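Local coordinates for protein probable zinc protease PqqL (Escherichia coli, PDB 6OFT) that probably acts as a zinc-dependent endopeptidase of the M16 family, the chain here being the first half of the periplasmic enzyme, at residues Q277-M282 with Q410-Q415. Residues are numbered along the deposited sequence; the frame is centred on the assembly and turned at random.
Sequences QAEWSM and QQITVQ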
loop_
_atom_site.group_PDB
_atom_site.type_symbol
_atom_site.label_atom_id
_atom_site.label_comp_id
_atom_site.label_asym_id
_atom_site.label_seq_id
_atom_site.Cartn_x
_atom_site.Cartn_y
_atom_site.Cartn_z
ATOM N N GLN A 277 -1.795 -6.669 15.156
ATOM C CA GLN A 277 -1.857 -6.831 13.695
ATOM C C GLN A 277 -2.137 -8.282 13.345
ATOM O O GLN A 277 -2.914 -8.540 12.428
ATOM C CB GLN A 277 -0.550 -6.347 13.023
ATOM C CG GLN A 277 -0.594 -6.268 11.471
ATOM C CD GLN A 277 -0.355 -7.572 10.714
ATOM O OE1 GLN A 277 0.075 -8.589 11.267
ATOM N NE2 GLN A 277 -0.619 -7.571 9.408
ATOM N N ALA A 278 -1.485 -9.226 14.050
ATOM C CA ALA A 278 -1.667 -10.664 13.815
ATOM C C ALA A 278 -3.119 -11.108 14.088
ATOM O O ALA A 278 -3.622 -11.988 13.400
ATOM C CB ALA A 278 -0.700 -11.469 14.671
ATOM N N GLU A 279 -3.781 -10.499 15.076
ATOM C CA GLU A 279 -5.178 -10.813 15.398
ATOM C C GLU A 279 -6.134 -10.340 14.296
ATOM O O GLU A 279 -7.044 -11.089 13.959
ATOM C CB GLU A 279 -5.587 -10.265 16.771
ATOM C CG GLU A 279 -4.959 -11.054 17.913
ATOM C CD GLU A 279 -5.508 -10.778 19.297
ATOM O OE1 GLU A 279 -5.946 -9.636 19.553
ATOM O OE2 GLU A 279 -5.477 -11.702 20.139
ATOM N N TRP A 280 -5.918 -9.132 13.711
ATOM C CA TRP A 280 -6.774 -8.667 12.600
ATOM C C TRP A 280 -6.567 -9.535 11.372
ATOM O O TRP A 280 -7.536 -9.869 10.704
ATOM C CB TRP A 280 -6.551 -7.183 12.234
ATOM C CG TRP A 280 -6.988 -6.199 13.276
ATOM C CD1 TRP A 280 -6.210 -5.256 13.881
ATOM C CD2 TRP A 280 -8.296 -6.082 13.865
ATOM N NE1 TRP A 280 -6.947 -4.559 14.813
ATOM C CE2 TRP A 280 -8.229 -5.050 14.828
ATOM C CE3 TRP A 280 -9.525 -6.753 13.669
ATOM C CZ2 TRP A 280 -9.343 -4.663 15.591
ATOM C CZ3 TRP A 280 -10.619 -6.392 14.441
ATOM C CH2 TRP A 280 -10.530 -5.349 15.379
ATOM N N SER A 281 -5.305 -9.909 11.092
ATOM C CA SER A 281 -4.884 -10.754 9.976
ATOM C C SER A 281 -5.485 -12.155 10.097
ATOM O O SER A 281 -5.909 -12.729 9.094
ATOM C CB SER A 281 -3.360 -10.842 9.938
ATOM O OG SER A 281 -2.918 -11.727 8.923
ATOM N N MET A 282 -5.523 -12.698 11.326
ATOM C CA MET A 282 -6.086 -14.019 11.576
ATOM C C MET A 282 -7.590 -14.032 11.468
ATOM O O MET A 282 -8.112 -14.980 10.899
ATOM C CB MET A 282 -5.602 -14.602 12.890
ATOM C CG MET A 282 -4.256 -15.256 12.710
ATOM S SD MET A 282 -3.645 -15.958 14.215
ATOM C CE MET A 282 -1.987 -16.234 13.747
ATOM N N GLN A 410 1.052 -17.465 20.607
ATOM C CA GLN A 410 0.470 -18.273 21.687
ATOM C C GLN A 410 -0.404 -17.398 22.625
ATOM O O GLN A 410 -1.225 -17.919 23.380
ATOM C CB GLN A 410 1.520 -19.135 22.422
ATOM C CG GLN A 410 2.594 -18.389 23.203
ATOM C CD GLN A 410 3.895 -19.161 23.347
ATOM O OE1 GLN A 410 4.457 -19.706 22.384
ATOM N NE2 GLN A 410 4.430 -19.189 24.553
ATOM N N GLN A 411 -0.299 -16.066 22.482
ATOM C CA GLN A 411 -1.144 -15.095 23.182
ATOM C C GLN A 411 -2.480 -14.892 22.418
ATOM O O GLN A 411 -3.398 -14.255 22.938
ATOM C CB GLN A 411 -0.404 -13.752 23.331
ATOM C CG GLN A 411 0.585 -13.783 24.482
ATOM C CD GLN A 411 1.391 -12.531 24.550
ATOM O OE1 GLN A 411 0.896 -11.471 24.933
ATOM N NE2 GLN A 411 2.653 -12.625 24.170
ATOM N N ILE A 412 -2.572 -15.416 21.182
ATOM C CA ILE A 412 -3.791 -15.315 20.360
ATOM C C ILE A 412 -4.642 -16.549 20.607
ATOM O O ILE A 412 -4.203 -17.667 20.344
ATOM C CB ILE A 412 -3.459 -15.089 18.861
ATOM C CG1 ILE A 412 -2.581 -13.815 18.696
ATOM C CG2 ILE A 412 -4.755 -15.027 17.994
ATOM C CD1 ILE A 412 -1.938 -13.658 17.347
ATOM N N THR A 413 -5.837 -16.353 21.171
ATOM C CA THR A 413 -6.735 -17.465 21.495
ATOM C C THR A 413 -8.072 -17.292 20.807
ATOM O O THR A 413 -8.345 -16.243 20.229
ATOM C CB THR A 413 -6.934 -17.600 23.022
ATOM O OG1 THR A 413 -7.544 -16.412 23.525
ATOM C CG2 THR A 413 -5.642 -17.927 23.773
ATOM N N VAL A 414 -8.916 -18.328 20.890
ATOM C CA VAL A 414 -10.281 -18.318 20.391
ATOM C C VAL A 414 -11.052 -17.240 21.187
ATOM O O VAL A 414 -11.884 -16.538 20.615
ATOM C CB VAL A 414 -10.856 -19.746 20.551
ATOM C CG1 VAL A 414 -12.347 -19.747 20.857
ATOM C CG2 VAL A 414 -10.535 -20.586 19.318
ATOM N N GLN A 415 -10.700 -17.060 22.484
ATOM C CA GLN A 415 -11.296 -16.049 23.371
ATOM C C GLN A 415 -10.811 -14.641 23.047
ATOM O O GLN A 415 -11.618 -13.707 23.080
ATOM C CB GLN A 415 -11.042 -16.378 24.860
ATOM C CG GLN A 415 -11.783 -17.635 25.334
ATOM C CD GLN A 415 -11.044 -18.916 25.027
ATOM O OE1 GLN A 415 -9.884 -18.923 24.605
ATOM N NE2 GLN A 415 -11.708 -20.035 25.219
#
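The carboxylate of Glu279 is the flat group that meets Ile412, and Ile412 comes at its OE2 end without stacking on either face. Ile412 CG1, 3.9 Å from Glu279 OE2, and Ile412 CG2, 4.0 Å from it, lie to opposite sides of the carboxylate plane. Nearer the Glu279 backbone, the two chains slide past each other in opposite directions: with chi1 at -57°, Ile412 CG1 sits 3.7 Å from Glu279 CG. From there chi2 (167°) carries CD1 on to 3.7 Å from Ala278 CB. The other branch, CG2, lies 4.0 Å from Met282 SD, on a side chain extended beyond CG. An alanine in place of Ile412 would remove both branches and CD1, and would probably open a gap beside Ala278 CB and Met282 SD and cost Glu279 CG its contact with CG1. Trp409 also touches Ala278 and Met282, and Leu417 packs on both Glu279 and Ile412.

Away from the predicted zinc site, the contact packs a helix of the M16 inactive-domain family region against the loop entering helix 414-425. No hydrogen bond crosses between 277-282 and 410-415. OE2 of the buried Glu279 instead bonds Ser416 OG, which also bonds Thr413 N; with the Thr413 side chain capping a backbone N, this is consistent with a capping box. Glu279 thus ties helix 271-296 to the first turn of helix 414-425 by its polar end, while its methylene chain shares apolar packing with Ile412.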